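Local atomic coordinates of hypothetical protein (Staphylococcus aureus subsp. aureus, PDB entry 1QYI), a protein that is of unknown function but belongs to the HAD hydrolase-like family and probably acts on a phosphorylated substrate. Residues L5-G10 with L282-P287; E28-M31 with G37-S40; K94-D99 with Q116-N121; A293-N298 with D310-K315. One frame throughout, in Å; residues are numbered along the deposited sequence.

Contact 1 (L5-G10 with L282-P287)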
loop_
_atom_site.group_PDB
_atom_site.type_symbol
_atom_site.label_atom_id
_atom_site.label_comp_id
_atom_site.label_asym_id
_atom_site.label_seq_id
_atom_site.Cartn_x
_atom_site.Cartn_y
_atom_site.Cartn_z
ATOM N N LEU A 5 0.190 -5.019 -21.445
ATOM C CA LEU A 5 -0.392 -4.711 -20.160
ATOM C C LEU A 5 0.668 -4.353 -19.130
ATOM O O LEU A 5 1.614 -5.118 -18.889
ATOM C CB LEU A 5 -1.234 -5.890 -19.679
ATOM C CG LEU A 5 -2.123 -6.534 -20.746
ATOM C CD1 LEU A 5 -2.907 -7.668 -20.123
ATOM C CD2 LEU A 5 -3.064 -5.502 -21.362
ATOM N N PHE A 6 0.483 -3.180 -18.518
ATOM C CA PHE A 6 1.391 -2.629 -17.511
ATOM C C PHE A 6 0.888 -2.749 -16.081
ATOM O O PHE A 6 -0.316 -2.763 -15.815
ATOM C CB PHE A 6 1.625 -1.145 -17.791
ATOM C CG PHE A 6 2.561 -0.874 -18.935
ATOM C CD1 PHE A 6 3.943 -0.959 -18.748
ATOM C CD2 PHE A 6 2.067 -0.514 -20.191
ATOM C CE1 PHE A 6 4.819 -0.684 -19.786
ATOM C CE2 PHE A 6 2.931 -0.238 -21.239
ATOM C CZ PHE A 6 4.318 -0.323 -21.036
ATOM N N ASP A 7 1.835 -2.831 -15.155
ATOM C CA ASP A 7 1.523 -2.869 -13.731
ATOM C C ASP A 7 1.942 -1.478 -13.269
ATOM O O ASP A 7 2.745 -0.834 -13.939
ATOM C CB ASP A 7 2.341 -3.946 -13.022
ATOM C CG ASP A 7 2.091 -3.976 -11.526
ATOM O OD1 ASP A 7 0.972 -3.636 -11.090
ATOM O OD2 ASP A 7 3.014 -4.353 -10.778
ATOM N N VAL A 8 1.407 -1.005 -12.149
ATOM C CA VAL A 8 1.744 0.335 -11.693
ATOM C C VAL A 8 2.911 0.384 -10.715
ATOM O O VAL A 8 3.974 0.906 -11.056
ATOM C CB VAL A 8 0.522 1.030 -11.081
ATOM C CG1 VAL A 8 0.849 2.480 -10.805
ATOM C CG2 VAL A 8 -0.665 0.935 -12.044
ATOM N N ASP A 9 2.735 -0.150 -9.512
ATOM C CA ASP A 9 3.835 -0.122 -8.569
ATOM C C ASP A 9 4.916 -1.063 -9.041
ATOM O O ASP A 9 4.632 -2.166 -9.514
ATOM C CB ASP A 9 3.396 -0.510 -7.152
ATOM C CG ASP A 9 2.509 0.544 -6.501
ATOM O OD1 ASP A 9 2.694 1.752 -6.780
ATOM O OD2 ASP A 9 1.635 0.158 -5.695
ATOM N N GLY A 10 6.160 -0.602 -8.908
ATOM C CA GLY A 10 7.309 -1.379 -9.320
ATOM C C GLY A 10 7.644 -1.147 -10.779
ATOM O O GLY A 10 8.631 -1.686 -11.274
ATOM N N LEU A 282 -9.941 -13.175 -6.355
ATOM C CA LEU A 282 -9.591 -12.793 -7.712
ATOM C C LEU A 282 -8.422 -11.821 -7.659
ATOM O O LEU A 282 -8.270 -10.970 -8.531
ATOM C CB LEU A 282 -10.798 -12.149 -8.411
ATOM C CG LEU A 282 -11.718 -13.056 -9.250
ATOM C CD1 LEU A 282 -11.963 -14.374 -8.553
ATOM C CD2 LEU A 282 -13.022 -12.334 -9.521
ATOM N N GLY A 283 -7.598 -11.972 -6.622
ATOM C CA GLY A 283 -6.433 -11.119 -6.427
ATOM C C GLY A 283 -5.389 -11.227 -7.530
ATOM O O GLY A 283 -5.512 -12.068 -8.419
ATOM N N LYS A 284 -4.350 -10.393 -7.460
ATOM C CA LYS A 284 -3.308 -10.356 -8.488
ATOM C C LYS A 284 -2.715 -11.681 -8.967
ATOM O O LYS A 284 -2.263 -11.767 -10.121
ATOM C CB LYS A 284 -2.153 -9.431 -8.077
ATOM C CG LYS A 284 -1.569 -8.625 -9.255
ATOM C CD LYS A 284 -2.459 -7.421 -9.592
ATOM C CE LYS A 284 -2.313 -6.933 -11.030
ATOM N NZ LYS A 284 -0.983 -6.396 -11.378
ATOM N N PRO A 285 -2.659 -12.716 -8.103
ATOM C CA PRO A 285 -2.084 -13.950 -8.653
ATOM C C PRO A 285 -3.022 -14.432 -9.766
ATOM O O PRO A 285 -2.582 -14.945 -10.794
ATOM C CB PRO A 285 -2.062 -14.890 -7.452
ATOM C CG PRO A 285 -1.956 -13.964 -6.285
ATOM C CD PRO A 285 -2.882 -12.830 -6.651
ATOM N N ASN A 286 -4.324 -14.246 -9.549
ATOM C CA ASN A 286 -5.340 -14.637 -10.520
ATOM C C ASN A 286 -5.306 -13.621 -11.670
ATOM O O ASN A 286 -5.410 -12.418 -11.451
ATOM C CB ASN A 286 -6.731 -14.657 -9.859
ATOM C CG ASN A 286 -7.831 -15.142 -10.806
ATOM O OD1 ASN A 286 -8.070 -14.541 -11.855
ATOM N ND2 ASN A 286 -8.508 -16.227 -10.433
ATOM N N PRO A 287 -5.171 -14.103 -12.916
ATOM C CA PRO A 287 -5.114 -13.274 -14.126
ATOM C C PRO A 287 -6.369 -12.459 -14.461
ATOM O O PRO A 287 -6.405 -11.780 -15.485
ATOM C CB PRO A 287 -4.784 -14.289 -15.217
ATOM C CG PRO A 287 -5.501 -15.510 -14.743
ATOM C CD PRO A 287 -5.183 -15.534 -13.268
#
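Lys284 meets Asp7 through a single pair of atoms, and this salt bridge is all that joins the two segments. The sequence of residues 5-10, a hydrophobic strand end running into Asp-Val-Asp-Gly, matches the first sequence motif of HAD hydrolases, whose leading aspartate is the nucleophile in characterised relatives; Asp7 probably holds that place here. Along 282-287, Leu282 N is bonded to Glu273 OE2, and Gly283 begins a type I turn that ends at Asn286; Asn286 N lies 2.7 Å from Gly283 O in a weak hydrogen bond. The second residue of the turn is Lys284, whose long chain, bent at chi2 (79°) and again at chi4 (-65°), leaves the loop and brings NZ to 3.4 Å from Asp7 OD1. That bond is weak. The strongest polar partner of the ammonium is Ala237 O, and NZ also forms a salt bridge with Asp327 OD1, an arrangement consistent with the motif III lysine of the family. Asp7 turns its carboxylate to the lysine with CG anti to N (chi1 177°). Its other oxygen, OD2, is 3.0 Å from Asp9 O and close to Asp323 OD1, a gathering of acceptors that in relatives binds magnesium. Beyond the lysine, Asn286 OD1 accepts from Phe288 N at the start of helix 288-295, and Pro287 packs on helix 325-334. The site thus lies at the C-terminal end of strand 3-6, which runs between strands 233-237 and 318-322, with Tyr290 of helix 288-295 against both Asp7 and Lys284.

Contact 2 (E28-M31 with G37-S40)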
loop_
_atom_site.group_PDB
_atom_site.type_symbol
_atom_site.label_atom_id
_atom_site.label_comp_id
_atom_site.label_asym_id
_atom_site.label_seq_id
_atom_site.Cartn_x
_atom_site.Cartn_y
_atom_site.Cartn_z
ATOM N N GLU A 28 1.539 11.786 13.715
ATOM C CA GLU A 28 0.459 12.725 13.980
ATOM C C GLU A 28 -0.410 12.266 15.138
ATOM O O GLU A 28 -0.968 13.078 15.876
ATOM C CB GLU A 28 -0.433 12.885 12.769
ATOM C CG GLU A 28 -1.350 14.081 12.874
ATOM C CD GLU A 28 -2.487 14.010 11.893
ATOM O OE1 GLU A 28 -2.313 13.373 10.819
ATOM O OE2 GLU A 28 -3.549 14.605 12.196
ATOM N N LEU A 29 -0.547 10.958 15.274
ATOM C CA LEU A 29 -1.340 10.383 16.350
ATOM C C LEU A 29 -0.577 10.505 17.671
ATOM O O LEU A 29 -1.118 10.237 18.748
ATOM C CB LEU A 29 -1.620 8.910 16.047
ATOM C CG LEU A 29 -3.051 8.446 15.766
ATOM C CD1 LEU A 29 -3.862 9.534 15.078
ATOM C CD2 LEU A 29 -2.977 7.194 14.890
ATOM N N LEU A 30 0.675 10.939 17.594
ATOM C CA LEU A 30 1.489 11.040 18.799
ATOM C C LEU A 30 1.744 12.446 19.319
ATOM O O LEU A 30 1.702 12.666 20.530
ATOM C CB LEU A 30 2.817 10.332 18.549
ATOM C CG LEU A 30 3.281 9.207 19.461
ATOM C CD1 LEU A 30 2.169 8.298 19.936
ATOM C CD2 LEU A 30 4.274 8.434 18.646
HETATM N N MSE A 31 1.990 13.384 18.407
HETATM C CA MSE A 31 2.295 14.770 18.764
HETATM C C MSE A 31 1.132 15.741 18.645
HETATM O O MSE A 31 1.094 16.737 19.363
HETATM C CB MSE A 31 3.445 15.308 17.899
HETATM C CG MSE A 31 4.655 14.392 17.798
HETATM SE SE MSE A 31 5.378 13.878 19.529
HETATM C CE MSE A 31 7.114 14.758 19.341
ATOM N N GLY A 37 -0.878 14.402 21.659
ATOM C CA GLY A 37 -0.223 15.671 21.900
ATOM C C GLY A 37 0.875 15.517 22.929
ATOM O O GLY A 37 0.939 16.273 23.894
ATOM N N LEU A 38 1.745 14.536 22.714
ATOM C CA LEU A 38 2.855 14.247 23.612
ATOM C C LEU A 38 3.820 15.421 23.733
ATOM O O LEU A 38 4.075 15.912 24.832
ATOM C CB LEU A 38 3.603 13.007 23.109
ATOM C CG LEU A 38 3.890 11.819 24.034
ATOM C CD1 LEU A 38 2.598 11.282 24.653
ATOM C CD2 LEU A 38 4.580 10.727 23.224
ATOM N N HIS A 39 4.361 15.866 22.604
ATOM C CA HIS A 39 5.303 16.984 22.592
ATOM C C HIS A 39 5.035 17.929 21.413
ATOM O O HIS A 39 4.067 17.732 20.674
ATOM C CB HIS A 39 6.739 16.448 22.538
ATOM C CG HIS A 39 7.072 15.520 23.669
ATOM N ND1 HIS A 39 6.822 15.823 24.988
ATOM C CD2 HIS A 39 7.639 14.285 23.667
ATOM C CE1 HIS A 39 7.214 14.825 25.752
ATOM N NE2 HIS A 39 7.715 13.878 24.977
ATOM N N SER A 40 5.872 18.955 21.249
ATOM C CA SER A 40 5.699 19.911 20.154
ATOM C C SER A 40 6.038 19.217 18.848
ATOM O O SER A 40 6.612 18.125 18.837
ATOM C CB SER A 40 6.592 21.151 20.338
ATOM O OG SER A 40 7.959 20.893 20.051
#
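Leu30 and Leu38 are joined by the one clear hydrogen bond of this contact, where the chain doubles back on the C-terminal end of helix 16-31. Leu38 N gives its hydrogen to Leu30 O at 2.9 Å, nearly straight at 168° and in the carbonyl plane. A second carbonyl of the last turn, Met31 O, receives a CA-H...O contact from Gly37 CA, 3.1 Å away and almost linear (175° at the hydrogen). The apolar contacts are made largely by Met31, present as selenomethionine. Folded at chi2 (-55°), its side chain lays SE 4.1 Å from Leu38 CB and carries CE onward to His39, where the methyl is 3.6 Å from CB and near the plane of the imidazole, at its edge. The same CE also comes to 3.4 Å from Ser40 O. Separately, Leu30 CG and Leu38 CD2 stand 4.3 Å apart, beside Phe85 and Ile92 of helix 77-93. The imidazole has its own anchor in Phe126 O, bonded to NE2. Carbonyls at a helix end lack the usual helical donors; here loop N-H and C-H groups serve them, while Met31 SE and CE supply the apolar contacts with Leu38 and His39.

Contact 3 (K94-D99 with Q116-N121)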
loop_
_atom_site.group_PDB
_atom_site.type_symbol
_atom_site.label_atom_id
_atom_site.label_comp_id
_atom_site.label_asym_id
_atom_site.label_seq_id
_atom_site.Cartn_x
_atom_site.Cartn_y
_atom_site.Cartn_z
ATOM N N LYS A 94 1.478 2.719 30.500
ATOM C CA LYS A 94 2.077 2.032 31.633
ATOM C C LYS A 94 2.722 3.042 32.583
ATOM O O LYS A 94 3.371 2.668 33.559
ATOM C CB LYS A 94 3.114 1.023 31.134
ATOM C CG LYS A 94 3.622 0.058 32.188
ATOM C CD LYS A 94 4.533 -0.998 31.578
ATOM C CE LYS A 94 5.789 -0.378 30.985
ATOM N NZ LYS A 94 6.635 -1.388 30.283
ATOM N N LYS A 95 2.535 4.327 32.290
ATOM C CA LYS A 95 3.082 5.394 33.120
ATOM C C LYS A 95 1.981 6.030 33.975
ATOM O O LYS A 95 2.263 6.830 34.867
ATOM C CB LYS A 95 3.746 6.466 32.246
ATOM C CG LYS A 95 4.873 5.948 31.359
ATOM C CD LYS A 95 6.151 5.673 32.132
ATOM C CE LYS A 95 6.905 6.963 32.454
ATOM N NZ LYS A 95 7.478 7.618 31.226
ATOM N N LEU A 96 0.727 5.677 33.699
ATOM C CA LEU A 96 -0.407 6.210 34.458
ATOM C C LEU A 96 -0.836 5.182 35.501
ATOM O O LEU A 96 -0.388 4.032 35.469
ATOM C CB LEU A 96 -1.593 6.509 33.534
ATOM C CG LEU A 96 -1.400 7.409 32.312
ATOM C CD1 LEU A 96 -2.748 7.595 31.627
ATOM C CD2 LEU A 96 -0.812 8.744 32.718
ATOM N N SER A 97 -1.704 5.598 36.420
ATOM C CA SER A 97 -2.199 4.704 37.469
ATOM C C SER A 97 -3.168 3.711 36.841
ATOM O O SER A 97 -3.721 3.968 35.773
ATOM C CB SER A 97 -2.934 5.490 38.554
ATOM O OG SER A 97 -4.227 5.875 38.128
ATOM N N HIS A 98 -3.385 2.577 37.495
ATOM C CA HIS A 98 -4.287 1.597 36.932
ATOM C C HIS A 98 -5.661 2.218 36.711
ATOM O O HIS A 98 -6.360 1.886 35.749
ATOM C CB HIS A 98 -4.415 0.376 37.834
ATOM C CG HIS A 98 -5.126 -0.766 37.176
ATOM N ND1 HIS A 98 -4.653 -1.371 36.029
ATOM C CD2 HIS A 98 -6.293 -1.384 37.474
ATOM C CE1 HIS A 98 -5.501 -2.313 35.648
ATOM N NE2 HIS A 98 -6.504 -2.341 36.507
ATOM N N ASP A 99 -6.042 3.136 37.593
ATOM C CA ASP A 99 -7.339 3.798 37.472
ATOM C C ASP A 99 -7.444 4.614 36.187
ATOM O O ASP A 99 -8.442 4.535 35.462
ATOM C CB ASP A 99 -7.589 4.691 38.687
ATOM C CG ASP A 99 -8.180 3.926 39.845
ATOM O OD1 ASP A 99 -7.816 2.736 40.021
ATOM O OD2 ASP A 99 -8.997 4.517 40.583
ATOM N N GLN A 116 -6.983 12.320 24.126
ATOM C CA GLN A 116 -6.719 13.691 24.557
ATOM C C GLN A 116 -6.659 13.904 26.074
ATOM O O GLN A 116 -6.395 15.017 26.541
ATOM C CB GLN A 116 -7.784 14.606 23.970
ATOM C CG GLN A 116 -7.945 14.433 22.477
ATOM C CD GLN A 116 -9.161 15.153 21.939
ATOM O OE1 GLN A 116 -9.393 15.188 20.731
ATOM N NE2 GLN A 116 -9.951 15.723 22.835
ATOM N N ASN A 117 -6.883 12.841 26.836
ATOM C CA ASN A 117 -6.877 12.940 28.285
ATOM C C ASN A 117 -5.818 12.073 28.951
ATOM O O ASN A 117 -6.013 11.591 30.069
ATOM C CB ASN A 117 -8.254 12.555 28.832
ATOM C CG ASN A 117 -9.366 13.401 28.251
ATOM O OD1 ASN A 117 -9.228 14.623 28.122
ATOM N ND2 ASN A 117 -10.478 12.769 27.909
ATOM N N ILE A 118 -4.689 11.880 28.286
ATOM C CA ILE A 118 -3.642 11.041 28.842
ATOM C C ILE A 118 -2.395 11.835 29.214
ATOM O O ILE A 118 -1.807 11.614 30.270
ATOM C CB ILE A 118 -3.260 9.927 27.836
ATOM C CG1 ILE A 118 -4.430 8.961 27.660
ATOM C CG2 ILE A 118 -2.043 9.188 28.319
ATOM C CD1 ILE A 118 -4.222 7.963 26.554
ATOM N N SER A 119 -2.009 12.759 28.339
ATOM C CA SER A 119 -0.828 13.590 28.535
ATOM C C SER A 119 -0.893 14.441 29.810
ATOM O O SER A 119 0.135 14.726 30.429
ATOM C CB SER A 119 -0.645 14.492 27.310
ATOM O OG SER A 119 0.669 15.030 27.245
ATOM N N THR A 120 -2.097 14.844 30.202
ATOM C CA THR A 120 -2.270 15.664 31.393
ATOM C C THR A 120 -2.010 14.898 32.693
ATOM O O THR A 120 -1.766 15.505 33.737
ATOM C CB THR A 120 -3.698 16.259 31.455
ATOM O OG1 THR A 120 -4.660 15.213 31.671
ATOM C CG2 THR A 120 -4.028 16.981 30.143
ATOM N N ASN A 121 -2.049 13.569 32.618
ATOM C CA ASN A 121 -1.843 12.714 33.787
ATOM C C ASN A 121 -0.444 12.110 33.872
ATOM O O ASN A 121 -0.198 11.205 34.676
ATOM C CB ASN A 121 -2.876 11.590 33.791
ATOM C CG ASN A 121 -4.285 12.101 33.997
ATOM O OD1 ASN A 121 -5.232 11.604 33.391
ATOM N ND2 ASN A 121 -4.430 13.093 34.866
#
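Leu96 meets Asn121 not at its carboxamide but at another flat group, its backbone carbonyl. Methyl CD2 of Leu96 sits over one face of that carbonyl, 3.2 Å from Asn121 O and 3.6 Å from Asn121 C, so the approach is from above the plane, and the same methyl lies 3.7 Å from Asn121 CB. The setting is a loop-to-loop contact in the helical region inserted between the first two HAD sequence motifs, a position consistent with a C1-type cap. Leu96 immediately precedes Ser97, the N-cap of helix 98-106, whose hydroxyl caps a backbone N of the first turn while Ser97 N bonds Glu100 OE1, as in a capping box. Across the contact, residues 119-120 form a short 3-10 turn, closed by Asn121 N bonding to Ile118 O at 3.1 Å, which presents Ile118 and Asn121 to the same leucine. Leu96 divides its two methyls between them: chi1 of -54°, with CG beside the backbone N, carries CD1 to Ile118 and CD2 to Asn121. Ile118 is buried, also touching Phe104 of helix 98-106 and Ile92 and Leu93 of helix 77-93, so the leucine extends an apolar group that also includes Leu122. The leucine and isoleucine side chains cross at about a right angle, Leu96 CD1 resting 3.7 Å from Ile118 CG2.

Contact 4 (A293-N298 with D310-K315)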
loop_
_atom_site.group_PDB
_atom_site.type_symbol
_atom_site.label_atom_id
_atom_site.label_comp_id
_atom_site.label_asym_id
_atom_site.label_seq_id
_atom_site.Cartn_x
_atom_site.Cartn_y
_atom_site.Cartn_z
ATOM N N ALA A 293 -8.224 -6.031 -18.325
ATOM C CA ALA A 293 -7.465 -4.953 -18.935
ATOM C C ALA A 293 -7.193 -5.237 -20.406
ATOM O O ALA A 293 -6.847 -4.333 -21.178
ATOM C CB ALA A 293 -6.157 -4.767 -18.200
ATOM N N LEU A 294 -7.367 -6.492 -20.794
ATOM C CA LEU A 294 -7.115 -6.896 -22.164
ATOM C C LEU A 294 -8.354 -6.835 -23.049
ATOM O O LEU A 294 -8.327 -6.193 -24.093
ATOM C CB LEU A 294 -6.527 -8.309 -22.178
ATOM C CG LEU A 294 -5.758 -8.752 -23.427
ATOM C CD1 LEU A 294 -4.807 -9.892 -23.080
ATOM C CD2 LEU A 294 -6.730 -9.163 -24.495
ATOM N N TYR A 295 -9.436 -7.492 -22.637
ATOM C CA TYR A 295 -10.657 -7.503 -23.437
ATOM C C TYR A 295 -11.606 -6.332 -23.176
ATOM O O TYR A 295 -12.374 -5.940 -24.054
ATOM C CB TYR A 295 -11.401 -8.825 -23.238
ATOM C CG TYR A 295 -10.590 -10.043 -23.603
ATOM C CD1 TYR A 295 -10.030 -10.179 -24.874
ATOM C CD2 TYR A 295 -10.367 -11.063 -22.670
ATOM C CE1 TYR A 295 -9.263 -11.297 -25.208
ATOM C CE2 TYR A 295 -9.599 -12.186 -22.996
ATOM C CZ TYR A 295 -9.051 -12.294 -24.266
ATOM O OH TYR A 295 -8.283 -13.388 -24.602
ATOM N N GLY A 296 -11.556 -5.768 -21.978
ATOM C CA GLY A 296 -12.437 -4.659 -21.664
ATOM C C GLY A 296 -12.880 -4.782 -20.223
ATOM O O GLY A 296 -13.021 -5.889 -19.708
ATOM N N ASN A 297 -13.107 -3.657 -19.562
ATOM C CA ASN A 297 -13.501 -3.710 -18.170
ATOM C C ASN A 297 -14.982 -3.436 -17.944
ATOM O O ASN A 297 -15.368 -2.358 -17.499
ATOM C CB ASN A 297 -12.646 -2.741 -17.356
ATOM C CG ASN A 297 -12.890 -2.868 -15.871
ATOM O OD1 ASN A 297 -13.049 -3.975 -15.345
ATOM N ND2 ASN A 297 -12.890 -1.737 -15.175
ATOM N N ASN A 298 -15.806 -4.431 -18.252
ATOM C CA ASN A 298 -17.239 -4.311 -18.073
ATOM C C ASN A 298 -17.799 -5.465 -17.241
ATOM O O ASN A 298 -17.559 -6.640 -17.536
ATOM C CB ASN A 298 -17.935 -4.227 -19.439
ATOM C CG ASN A 298 -19.451 -4.333 -19.333
ATOM O OD1 ASN A 298 -20.074 -3.732 -18.452
ATOM N ND2 ASN A 298 -20.053 -5.078 -20.249
ATOM N N ASP A 310 -6.952 -20.131 -18.926
ATOM C CA ASP A 310 -5.867 -20.960 -19.432
ATOM C C ASP A 310 -5.538 -20.796 -20.913
ATOM O O ASP A 310 -6.326 -21.159 -21.785
ATOM C CB ASP A 310 -6.126 -22.437 -19.112
ATOM C CG ASP A 310 -6.167 -22.710 -17.613
ATOM O OD1 ASP A 310 -5.339 -22.139 -16.866
ATOM O OD2 ASP A 310 -7.019 -23.507 -17.170
ATOM N N ASN A 311 -4.353 -20.242 -21.176
ATOM C CA ASN A 311 -3.845 -20.025 -22.536
ATOM C C ASN A 311 -4.892 -19.464 -23.504
ATOM O O ASN A 311 -5.201 -20.081 -24.516
ATOM C CB ASN A 311 -3.298 -21.343 -23.081
ATOM C CG ASN A 311 -2.491 -21.154 -24.345
ATOM O OD1 ASN A 311 -2.252 -22.105 -25.092
ATOM N ND2 ASN A 311 -2.046 -19.917 -24.589
ATOM N N ILE A 312 -5.422 -18.288 -23.200
ATOM C CA ILE A 312 -6.435 -17.690 -24.045
ATOM C C ILE A 312 -5.858 -16.677 -25.032
ATOM O O ILE A 312 -6.601 -16.052 -25.791
ATOM C CB ILE A 312 -7.505 -16.993 -23.195
ATOM C CG1 ILE A 312 -6.853 -15.914 -22.321
ATOM C CG2 ILE A 312 -8.232 -18.024 -22.346
ATOM C CD1 ILE A 312 -7.834 -14.960 -21.672
ATOM N N VAL A 313 -4.539 -16.506 -25.020
ATOM C CA VAL A 313 -3.896 -15.555 -25.921
ATOM C C VAL A 313 -2.576 -16.093 -26.463
ATOM O O VAL A 313 -1.937 -16.938 -25.840
ATOM C CB VAL A 313 -3.612 -14.201 -25.204
ATOM C CG1 VAL A 313 -4.908 -13.620 -24.640
ATOM C CG2 VAL A 313 -2.586 -14.398 -24.090
ATOM N N ASN A 314 -2.181 -15.608 -27.635
ATOM C CA ASN A 314 -0.923 -16.035 -28.223
ATOM C C ASN A 314 0.217 -15.241 -27.616
ATOM O O ASN A 314 0.060 -14.077 -27.242
ATOM C CB ASN A 314 -0.910 -15.852 -29.746
ATOM C CG ASN A 314 -1.804 -16.848 -30.468
ATOM O OD1 ASN A 314 -1.830 -18.040 -30.137
ATOM N ND2 ASN A 314 -2.525 -16.368 -31.477
ATOM N N LYS A 315 1.372 -15.887 -27.553
ATOM C CA LYS A 315 2.587 -15.321 -26.994
ATOM C C LYS A 315 3.013 -13.984 -27.613
ATOM O O LYS A 315 3.639 -13.167 -26.941
ATOM C CB LYS A 315 3.706 -16.344 -27.155
ATOM C CG LYS A 315 4.749 -16.325 -26.073
ATOM C CD LYS A 315 4.127 -16.598 -24.717
ATOM C CE LYS A 315 5.107 -17.331 -23.800
ATOM N NZ LYS A 315 6.474 -16.706 -23.786
HETATM O O HOH W 1 -7.353 -13.476 -27.331
#
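Tyr295 and Leu294 reach Ile312 and Val313 by different first torsions: the tyrosine ring swings out with CG beside the backbone N (chi1 -58°), whereas Leu294 extends with CG anti to its own N (chi1 -160°). Ile312 holds CG1 between its N and carbonyl carbon (chi1 59°), and this directs CD1 at the phenol. There CD1 arrives at the ring edge, in plane, 3.5 Å from Tyr295 CE2 and 3.4 Å from Tyr295 OH. Leu294 CD2 sits over one face of the ring, offset toward its rim. Val313 CG1 comes equally near the hydroxyl, 3.4 Å from Tyr295 OH, and also meets Leu294 CD1 tip to tip at 4.0 Å. Tyr295 OH and Ile312 O make no hydrogen bond with each other; a water lying at the ring edge spans them, 2.9 Å from Tyr295 OH and donating to Ile312 O at 3.1 Å. The phenol thus combines methyl contacts with a water partner at the protein surface. The contact ties the end of helix 288-295 to the loop leading into strand 318-322: Leu294 and Val313 both pack on Val318, and backbone bonding of Val313 with Ile334 fastens the loop to helix 325-334.

How the contacts relate
The four contacts fall into two pairs on opposite sides of the chain's centre. Contact 1 marks the probable active site in the parallel-sheet core, and contact 4 lies about 13 Å away (centre to centre) on the same domain; they touch where Leu5 CD2 packs 4.0 Å from Ala293 O, linking strand 3-6 to helix 288-295. Contacts 2 and 3, with centres about 15 Å apart, belong to the helical insertion and meet at Gly37 O and Ser119 OG, 3.6 Å apart. Both are nested in the chain loop closed by contact 1, yet their nearest atoms stay about 22 and 32 Å from it, so in this conformation neither lines the probable catalytic site.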